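PDB 6BS3: ATPase BagA from Mycobacterium tuberculosis H37Rv, which forms with its partner BagB a heterodimeric ATPase complex that hydrolyses ATP and is required for resistance to nitric oxide and to elevated glycerol. Local coordinates for residues A[20-25]-A[143-148]; A[72-77]-A[96-101]; A[87-92]-A[154-159]. All coordinates share one frame; numbering follows the deposited sequence.

Overall arrangement
All three contacts lie in the P-loop ATPase domain, around helix 130-146, from the middle strands 23-28 and 158-162 out to edge strand 77-82, and away from the nucleotide site. Contacts 1 and 3 have centres 9 Å apart and reach adjacent strands, 23-28 and 158-162; their segments alternate along the chain. Contact 2 is nested inside the loop closed by contact 1, with its centre 18 Å from contact 1 and 15 Å from contact 3, where the loop before edge strand 77-82 meets helix 95-107. Glu76 reaches Arg147 and Tyr156, while Arg22 reaches the carbonyl of Tyr156. These bonds link loop 72-77, the end of helix 130-146 and the approach to strand 158-162.

Contact 1: residues A[20-25]-A[143-148]; sequences GVRLHL and ETVVRL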
loop_
_atom_site.group_PDB
_atom_site.type_symbol
_atom_site.label_atom_id
_atom_site.label_comp_id
_atom_site.label_asym_id
_atom_site.label_seq_id
_atom_site.Cartn_x
_atom_site.Cartn_y
_atom_site.Cartn_z
ATOM N N GLY A 20 1.243 23.391 20.098
ATOM C CA GLY A 20 -0.031 23.623 20.777
ATOM C C GLY A 20 -1.109 22.629 20.366
ATOM O O GLY A 20 -2.142 22.532 21.034
ATOM N N VAL A 21 -0.876 21.885 19.248
ATOM C CA VAL A 21 -1.779 20.861 18.696
ATOM C C VAL A 21 -1.908 19.678 19.692
ATOM O O VAL A 21 -0.896 19.150 20.166
ATOM C CB VAL A 21 -1.313 20.385 17.279
ATOM C CG1 VAL A 21 -2.052 19.126 16.828
ATOM C CG2 VAL A 21 -1.464 21.490 16.240
ATOM N N ARG A 22 -3.161 19.260 19.970
ATOM C CA ARG A 22 -3.510 18.137 20.850
ATOM C C ARG A 22 -3.820 16.883 20.035
ATOM O O ARG A 22 -3.690 15.772 20.556
ATOM C CB ARG A 22 -4.753 18.475 21.694
ATOM C CG ARG A 22 -4.660 19.744 22.570
ATOM C CD ARG A 22 -4.205 19.583 24.035
ATOM N NE ARG A 22 -4.375 18.247 24.627
ATOM C CZ ARG A 22 -5.546 17.675 24.874
ATOM N NH1 ARG A 22 -6.677 18.301 24.561
ATOM N NH2 ARG A 22 -5.600 16.452 25.383
ATOM N N LEU A 23 -4.285 17.051 18.777
ATOM C CA LEU A 23 -4.646 15.926 17.906
ATOM C C LEU A 23 -3.822 15.904 16.640
ATOM O O LEU A 23 -4.012 16.757 15.778
ATOM C CB LEU A 23 -6.166 15.910 17.584
ATOM C CG LEU A 23 -6.645 14.880 16.533
ATOM C CD1 LEU A 23 -6.392 13.446 16.996
ATOM C CD2 LEU A 23 -8.102 15.125 16.135
ATOM N N HIS A 24 -2.947 14.892 16.510
ATOM C CA HIS A 24 -2.083 14.729 15.335
ATOM C C HIS A 24 -2.564 13.577 14.492
ATOM O O HIS A 24 -2.645 12.457 14.985
ATOM C CB HIS A 24 -0.605 14.509 15.723
ATOM C CG HIS A 24 -0.008 15.665 16.463
ATOM N ND1 HIS A 24 0.680 16.674 15.800
ATOM C CD2 HIS A 24 -0.010 15.934 17.786
ATOM C CE1 HIS A 24 1.059 17.525 16.737
ATOM N NE2 HIS A 24 0.664 17.122 17.946
ATOM N N LEU A 25 -2.898 13.845 13.224
ATOM C CA LEU A 25 -3.361 12.778 12.345
ATOM C C LEU A 25 -2.258 12.490 11.337
ATOM O O LEU A 25 -1.798 13.405 10.660
ATOM C CB LEU A 25 -4.695 13.156 11.659
ATOM C CG LEU A 25 -5.903 13.405 12.559
ATOM C CD1 LEU A 25 -6.826 14.454 11.944
ATOM C CD2 LEU A 25 -6.717 12.133 12.747
ATOM N N GLU A 143 -13.185 11.873 22.038
ATOM C CA GLU A 143 -13.348 11.541 23.458
ATOM C C GLU A 143 -11.973 11.453 24.160
ATOM O O GLU A 143 -11.859 11.895 25.297
ATOM C CB GLU A 143 -14.165 10.232 23.623
ATOM C CG GLU A 143 -14.534 9.862 25.065
ATOM C CD GLU A 143 -13.447 9.195 25.896
ATOM O OE1 GLU A 143 -12.655 8.406 25.328
ATOM O OE2 GLU A 143 -13.383 9.466 27.118
ATOM N N THR A 144 -10.936 10.907 23.481
ATOM C CA THR A 144 -9.588 10.791 24.061
ATOM C C THR A 144 -8.900 12.147 24.187
ATOM O O THR A 144 -8.148 12.356 25.139
ATOM C CB THR A 144 -8.728 9.766 23.302
ATOM O OG1 THR A 144 -8.368 10.294 22.026
ATOM C CG2 THR A 144 -9.407 8.390 23.169
ATOM N N VAL A 145 -9.166 13.059 23.227
ATOM C CA VAL A 145 -8.629 14.423 23.132
ATOM C C VAL A 145 -9.174 15.339 24.244
ATOM O O VAL A 145 -8.401 16.082 24.836
ATOM C CB VAL A 145 -8.908 15.045 21.727
ATOM C CG1 VAL A 145 -8.486 16.523 21.652
ATOM C CG2 VAL A 145 -8.273 14.236 20.599
ATOM N N VAL A 146 -10.509 15.339 24.465
ATOM C CA VAL A 146 -11.195 16.237 25.407
ATOM C C VAL A 146 -11.286 15.672 26.831
ATOM O O VAL A 146 -11.735 16.403 27.723
ATOM C CB VAL A 146 -12.590 16.713 24.887
ATOM C CG1 VAL A 146 -12.502 17.255 23.457
ATOM C CG2 VAL A 146 -13.646 15.612 24.983
ATOM N N ARG A 147 -10.865 14.398 27.057
ATOM C CA ARG A 147 -10.927 13.785 28.393
ATOM C C ARG A 147 -10.096 14.528 29.458
ATOM O O ARG A 147 -8.901 14.776 29.269
ATOM C CB ARG A 147 -10.574 12.289 28.376
ATOM C CG ARG A 147 -11.043 11.563 29.651
ATOM C CD ARG A 147 -10.588 10.125 29.733
ATOM N NE ARG A 147 -10.846 9.376 28.499
ATOM C CZ ARG A 147 -10.006 8.497 27.966
ATOM N NH1 ARG A 147 -8.839 8.245 28.547
ATOM N NH2 ARG A 147 -10.320 7.871 26.842
ATOM N N LEU A 148 -10.753 14.859 30.578
ATOM C CA LEU A 148 -10.153 15.548 31.719
ATOM C C LEU A 148 -10.016 14.626 32.929
ATOM O O LEU A 148 -10.802 13.696 33.091
ATOM C CB LEU A 148 -10.958 16.813 32.091
ATOM C CG LEU A 148 -11.193 17.861 30.974
ATOM C CD1 LEU A 148 -12.143 18.957 31.450
ATOM C CD2 LEU A 148 -9.877 18.469 30.466
#
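Arg22 and Val145 meet through a forked hydrogen bond: the guanidinium turns its end toward the helix and both terminal nitrogens converge on one carbonyl oxygen. Arg22 NH1 lies 2.8 Å from Val145 O, and Arg22 NH2 lies 2.9 Å from the same oxygen. The oxygen sits near the guanidinium plane, yet neither bond is straight, with N-H...O angles of 141° and 138°, as expected when two donors share an acceptor. NH2 approaches on a lone pair in the carbonyl plane, whereas NH1 is tilted from that plane. Bends at chi2 and chi3 bring the arginine head to the last turn of the helix, where its positive charge would suit the C-terminal, carbonyl end of the helix dipole.

The apolar part is small. Val145 CG2 rests 4.0 Å from Leu23 CB, the two side chains crossing at about a right angle, and CG1 passes beside Arg22 NH1. Leu23 CG lies opposite its backbone N (chi1 173°), and the branch CD1 lies 4.1 Å from Val145 CG2.

Arg22 NH2 also donates to Tyr156 O, so the same head joins the helix end to the loop that follows it. Helix 130-146 thus packs on the sheet beside strands 23-28 and 158-162, with Val145 also touching Ile159 and Leu23 touching Val161.

Contact 2: residues A[72-77]-A[96-101]; sequences LPYQEL and EAAFLE
Tyr74 reaches from the loop before strand 77-82 to helix 95-107 and carries the whole contact on its side. With CG anti to the backbone N (chi1 -172°), the ring extends toward the helix, where Ala97, Ala98 and Glu101 receive it. The closest packing is at Ala97, whose CB comes within 3.6 Å of Tyr74 CD2, meeting the ring obliquely; Ala98 CB adds a lighter touch, 3.9 Å from Tyr74 OH. Methyl groups this short let the ring come near the helix backbone, and the CA atoms of Tyr74 and Ala97 are 7.5 Å apart.

Tyr74 is the centre of an inverse gamma turn, closed by the bond from Gln75 N to Pro73 O, 2.9 Å. The turn bends the chain sharply just before it enters edge strand 77-82 of the P-loop ATPase sheet, and the tyrosine projects from it. The ring also lies against Lys140 of helix 130-146 and Leu91 of strand 86-92, and so touches both helices and the sheet.

The other side of the contact is looser and polar. Glu101, an exposed residue one helical turn on from Ala97, sends its extended chain back toward the ring from the opposite direction, and the phenol donates a hydrogen bond from Tyr74 OH to Glu101 OE1 at 3.1 Å. The acceptor oxygen stands at the ring edge, near the ring plane, and is met on its syn side, 23° out of the carboxylate plane. The carboxylate does not lie flat with the ring: their planes are 46° apart, and both of its oxygens approach Tyr74 CE2 at 3.6 Å.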
loop_
_atom_site.group_PDB
_atom_site.type_symbol
_atom_site.label_atom_id
_atom_site.label_comp_id
_atom_site.label_asym_id
_atom_site.label_seq_id
_atom_site.Cartn_x
_atom_site.Cartn_y
_atom_site.Cartn_z
ATOM N N LEU A 72 -3.555 -6.320 20.714
ATOM C CA LEU A 72 -3.971 -5.468 21.824
ATOM C C LEU A 72 -5.498 -5.456 22.024
ATOM O O LEU A 72 -6.250 -5.382 21.042
ATOM C CB LEU A 72 -3.471 -4.016 21.620
ATOM C CG LEU A 72 -1.952 -3.782 21.575
ATOM C CD1 LEU A 72 -1.647 -2.354 21.207
ATOM C CD2 LEU A 72 -1.299 -4.091 22.898
ATOM N N PRO A 73 -5.974 -5.465 23.289
ATOM C CA PRO A 73 -7.423 -5.389 23.518
ATOM C C PRO A 73 -7.925 -3.946 23.421
ATOM O O PRO A 73 -7.129 -3.007 23.286
ATOM C CB PRO A 73 -7.576 -5.955 24.938
ATOM C CG PRO A 73 -6.295 -5.587 25.612
ATOM C CD PRO A 73 -5.224 -5.564 24.564
ATOM N N TYR A 74 -9.248 -3.758 23.502
ATOM C CA TYR A 74 -9.823 -2.420 23.446
ATOM C C TYR A 74 -9.689 -1.711 24.808
ATOM O O TYR A 74 -10.646 -1.630 25.565
ATOM C CB TYR A 74 -11.272 -2.472 22.914
ATOM C CG TYR A 74 -11.887 -1.114 22.630
ATOM C CD1 TYR A 74 -11.170 -0.124 21.949
ATOM C CD2 TYR A 74 -13.203 -0.839 22.987
ATOM C CE1 TYR A 74 -11.742 1.118 21.668
ATOM C CE2 TYR A 74 -13.798 0.385 22.673
ATOM C CZ TYR A 74 -13.061 1.364 22.027
ATOM O OH TYR A 74 -13.648 2.573 21.774
ATOM N N GLN A 75 -8.468 -1.243 25.121
ATOM C CA GLN A 75 -8.067 -0.561 26.358
ATOM C C GLN A 75 -6.854 0.288 26.061
ATOM O O GLN A 75 -6.025 -0.117 25.245
ATOM C CB GLN A 75 -7.611 -1.578 27.444
ATOM C CG GLN A 75 -8.687 -2.441 28.081
ATOM C CD GLN A 75 -8.058 -3.586 28.853
ATOM O OE1 GLN A 75 -7.262 -3.387 29.787
ATOM N NE2 GLN A 75 -8.412 -4.817 28.491
ATOM N N GLU A 76 -6.692 1.415 26.782
ATOM C CA GLU A 76 -5.521 2.289 26.640
ATOM C C GLU A 76 -4.449 1.719 27.539
ATOM O O GLU A 76 -4.652 1.643 28.751
ATOM C CB GLU A 76 -5.858 3.732 27.007
ATOM C CG GLU A 76 -6.871 4.344 26.058
ATOM C CD GLU A 76 -7.730 5.436 26.654
ATOM O OE1 GLU A 76 -7.264 6.165 27.562
ATOM O OE2 GLU A 76 -8.875 5.584 26.180
ATOM N N LEU A 77 -3.353 1.219 26.949
ATOM C CA LEU A 77 -2.316 0.537 27.739
ATOM C C LEU A 77 -0.953 1.074 27.450
ATOM O O LEU A 77 -0.661 1.402 26.296
ATOM C CB LEU A 77 -2.337 -0.996 27.454
ATOM C CG LEU A 77 -3.596 -1.798 27.837
ATOM C CD1 LEU A 77 -3.715 -3.053 27.006
ATOM C CD2 LEU A 77 -3.634 -2.124 29.329
ATOM N N GLU A 96 -16.264 -3.076 16.630
ATOM C CA GLU A 96 -17.367 -3.886 17.143
ATOM C C GLU A 96 -17.694 -3.496 18.585
ATOM O O GLU A 96 -18.845 -3.170 18.870
ATOM C CB GLU A 96 -17.054 -5.369 16.968
ATOM C CG GLU A 96 -18.024 -6.305 17.661
ATOM C CD GLU A 96 -18.179 -7.666 17.009
ATOM O OE1 GLU A 96 -19.038 -8.436 17.492
ATOM O OE2 GLU A 96 -17.454 -7.971 16.030
ATOM N N ALA A 97 -16.664 -3.407 19.453
ATOM C CA ALA A 97 -16.814 -2.974 20.851
ATOM C C ALA A 97 -17.214 -1.490 20.938
ATOM O O ALA A 97 -18.009 -1.141 21.812
ATOM C CB ALA A 97 -15.533 -3.237 21.636
ATOM N N ALA A 98 -16.714 -0.633 20.003
ATOM C CA ALA A 98 -17.077 0.803 19.938
ATOM C C ALA A 98 -18.557 0.974 19.557
ATOM O O ALA A 98 -19.223 1.857 20.091
ATOM C CB ALA A 98 -16.171 1.560 18.964
ATOM N N PHE A 99 -19.079 0.106 18.675
ATOM C CA PHE A 99 -20.494 0.126 18.279
ATOM C C PHE A 99 -21.425 -0.250 19.461
ATOM O O PHE A 99 -22.444 0.414 19.652
ATOM C CB PHE A 99 -20.748 -0.740 17.024
ATOM C CG PHE A 99 -22.169 -0.706 16.499
ATOM C CD1 PHE A 99 -22.832 0.500 16.308
ATOM C CD2 PHE A 99 -22.845 -1.882 16.195
ATOM C CE1 PHE A 99 -24.152 0.527 15.847
ATOM C CE2 PHE A 99 -24.154 -1.852 15.708
ATOM C CZ PHE A 99 -24.798 -0.649 15.530
ATOM N N LEU A 100 -21.036 -1.266 20.276
ATOM C CA LEU A 100 -21.776 -1.693 21.479
ATOM C C LEU A 100 -21.767 -0.601 22.553
ATOM O O LEU A 100 -22.783 -0.374 23.204
ATOM C CB LEU A 100 -21.214 -3.005 22.072
ATOM C CG LEU A 100 -21.145 -4.250 21.184
ATOM C CD1 LEU A 100 -20.651 -5.430 21.976
ATOM C CD2 LEU A 100 -22.475 -4.597 20.616
ATOM N N GLU A 101 -20.619 0.074 22.722
ATOM C CA GLU A 101 -20.415 1.196 23.640
ATOM C C GLU A 101 -21.398 2.330 23.280
ATOM O O GLU A 101 -22.013 2.924 24.155
ATOM C CB GLU A 101 -18.978 1.706 23.453
ATOM C CG GLU A 101 -18.116 1.827 24.695
ATOM C CD GLU A 101 -16.661 2.173 24.418
ATOM O OE1 GLU A 101 -16.357 2.780 23.359
ATOM O OE2 GLU A 101 -15.817 1.829 25.277
#

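Contact 3: residues A[87-92]-A[154-159]; sequences QVNALA and PVYDAI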
loop_
_atom_site.group_PDB
_atom_site.type_symbol
_atom_site.label_atom_id
_atom_site.label_comp_id
_atom_site.label_asym_id
_atom_site.label_seq_id
_atom_site.Cartn_x
_atom_site.Cartn_y
_atom_site.Cartn_z
ATOM N N GLN A 87 5.545 8.884 28.711
ATOM C CA GLN A 87 4.791 7.671 28.509
ATOM C C GLN A 87 3.954 7.712 27.249
ATOM O O GLN A 87 3.255 8.687 26.981
ATOM C CB GLN A 87 3.910 7.436 29.741
ATOM C CG GLN A 87 2.900 6.311 29.634
ATOM C CD GLN A 87 2.220 6.087 30.954
ATOM O OE1 GLN A 87 2.804 6.271 32.019
ATOM N NE2 GLN A 87 0.976 5.662 30.914
ATOM N N VAL A 88 4.003 6.612 26.501
ATOM C CA VAL A 88 3.172 6.403 25.330
ATOM C C VAL A 88 2.194 5.251 25.623
ATOM O O VAL A 88 2.621 4.133 25.888
ATOM C CB VAL A 88 3.973 6.179 24.019
ATOM C CG1 VAL A 88 3.032 5.941 22.840
ATOM C CG2 VAL A 88 4.909 7.355 23.739
ATOM N N ASN A 89 0.893 5.551 25.587
ATOM C CA ASN A 89 -0.193 4.582 25.713
ATOM C C ASN A 89 -0.670 4.211 24.313
ATOM O O ASN A 89 -0.569 5.031 23.399
ATOM C CB ASN A 89 -1.363 5.163 26.511
ATOM C CG ASN A 89 -1.199 5.103 27.996
ATOM O OD1 ASN A 89 -0.158 4.712 28.500
ATOM N ND2 ASN A 89 -2.238 5.486 28.733
ATOM N N ALA A 90 -1.220 2.991 24.144
ATOM C CA ALA A 90 -1.733 2.527 22.853
ATOM C C ALA A 90 -3.217 2.258 22.893
ATOM O O ALA A 90 -3.715 1.676 23.858
ATOM C CB ALA A 90 -0.990 1.264 22.394
ATOM N N LEU A 91 -3.925 2.643 21.835
ATOM C CA LEU A 91 -5.339 2.305 21.709
ATOM C C LEU A 91 -5.664 1.722 20.321
ATOM O O LEU A 91 -5.762 2.462 19.348
ATOM C CB LEU A 91 -6.327 3.427 22.111
ATOM C CG LEU A 91 -7.838 3.025 21.998
ATOM C CD1 LEU A 91 -8.257 1.942 23.044
ATOM C CD2 LEU A 91 -8.737 4.244 22.071
ATOM N N ALA A 92 -5.809 0.395 20.236
ATOM C CA ALA A 92 -6.218 -0.262 18.985
ATOM C C ALA A 92 -7.752 -0.257 19.060
ATOM O O ALA A 92 -8.324 -1.002 19.868
ATOM C CB ALA A 92 -5.681 -1.694 18.929
ATOM N N PRO A 154 -6.165 17.920 31.087
ATOM C CA PRO A 154 -6.223 16.813 30.101
ATOM C C PRO A 154 -5.476 15.556 30.535
ATOM O O PRO A 154 -4.356 15.646 31.030
ATOM C CB PRO A 154 -5.590 17.414 28.844
ATOM C CG PRO A 154 -5.675 18.891 29.033
ATOM C CD PRO A 154 -5.522 19.115 30.504
ATOM N N VAL A 155 -6.108 14.380 30.358
ATOM C CA VAL A 155 -5.514 13.065 30.657
ATOM C C VAL A 155 -4.257 12.896 29.772
ATOM O O VAL A 155 -3.190 12.554 30.271
ATOM C CB VAL A 155 -6.555 11.920 30.439
ATOM C CG1 VAL A 155 -5.890 10.542 30.383
ATOM C CG2 VAL A 155 -7.637 11.957 31.516
ATOM N N TYR A 156 -4.380 13.222 28.470
ATOM C CA TYR A 156 -3.251 13.141 27.536
ATOM C C TYR A 156 -2.735 14.516 27.134
ATOM O O TYR A 156 -3.519 15.447 26.960
ATOM C CB TYR A 156 -3.633 12.308 26.302
ATOM C CG TYR A 156 -3.900 10.855 26.637
ATOM C CD1 TYR A 156 -2.864 10.007 27.021
ATOM C CD2 TYR A 156 -5.192 10.335 26.607
ATOM C CE1 TYR A 156 -3.106 8.676 27.366
ATOM C CE2 TYR A 156 -5.444 9.005 26.946
ATOM C CZ TYR A 156 -4.394 8.177 27.328
ATOM O OH TYR A 156 -4.609 6.851 27.666
ATOM N N ASP A 157 -1.422 14.639 26.993
ATOM C CA ASP A 157 -0.777 15.862 26.503
ATOM C C ASP A 157 -0.990 15.992 25.002
ATOM O O ASP A 157 -1.077 17.105 24.497
ATOM C CB ASP A 157 0.717 15.863 26.830
ATOM C CG ASP A 157 0.913 15.979 28.316
ATOM O OD1 ASP A 157 0.731 17.093 28.847
ATOM O OD2 ASP A 157 1.186 14.946 28.958
ATOM N N ALA A 158 -1.085 14.853 24.300
ATOM C CA ALA A 158 -1.327 14.778 22.856
ATOM C C ALA A 158 -1.876 13.414 22.489
ATOM O O ALA A 158 -1.681 12.438 23.218
ATOM C CB ALA A 158 -0.038 15.049 22.064
ATOM N N ILE A 159 -2.563 13.358 21.351
ATOM C CA ILE A 159 -3.116 12.151 20.738
ATOM C C ILE A 159 -2.509 12.069 19.340
ATOM O O ILE A 159 -2.563 13.039 18.576
ATOM C CB ILE A 159 -4.679 12.171 20.659
ATOM C CG1 ILE A 159 -5.354 12.550 22.024
ATOM C CG2 ILE A 159 -5.247 10.860 20.066
ATOM C CD1 ILE A 159 -5.230 11.632 23.152
#
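Tyr156 touches Asn89 through its phenol oxygen, and this one polar meeting joins the two segments. Ahead of it, Pro154 lies against the Arg22 side chain, while Val155 sets CG1 over one face of the Tyr156 ring, 3.8 Å above its plane and offset toward the rim.

The tyrosine side chain leaves the backbone with CG anti to the carbonyl carbon (chi1 -66°), and its end comes round to strand 86-92. There Asn89 ND2 donates to Tyr156 OH at 2.9 Å in a nearly straight bond, with an N-H...O angle of 165°. The oxygen lies close to the amide plane and the amide nitrogen lies near the plane of the ring, at its edge, although the two planes stand 78° apart. Asn89 CB adds packing, 4.0 Å from Tyr156 CE1. Behind the donor, Gln87 NE2 bonds Asn89 OD1 at 2.8 Å; this second bond helps fix the rotation of the amide and satisfies its buried oxygen. Glu76 OE1 is also hydrogen-bonded to the phenol, placing Tyr156 OH between an amide and a carboxylate.

Asp157 follows, its carboxylate accepting from the backbone N of Lys51. Ala158 and Ile159 then enter strand 158-162, where Ile159 packs on Leu53 and on Thr144 of helix 130-146. Strand 51-56 lies between the two strands in the parallel part of the sheet, so the tyrosine side chain passes across it, touching Lys51 and Leu53, to reach strand 86-92, within the mostly parallel sheet, packed with helices, of a P-loop NTPase of the ArsA family.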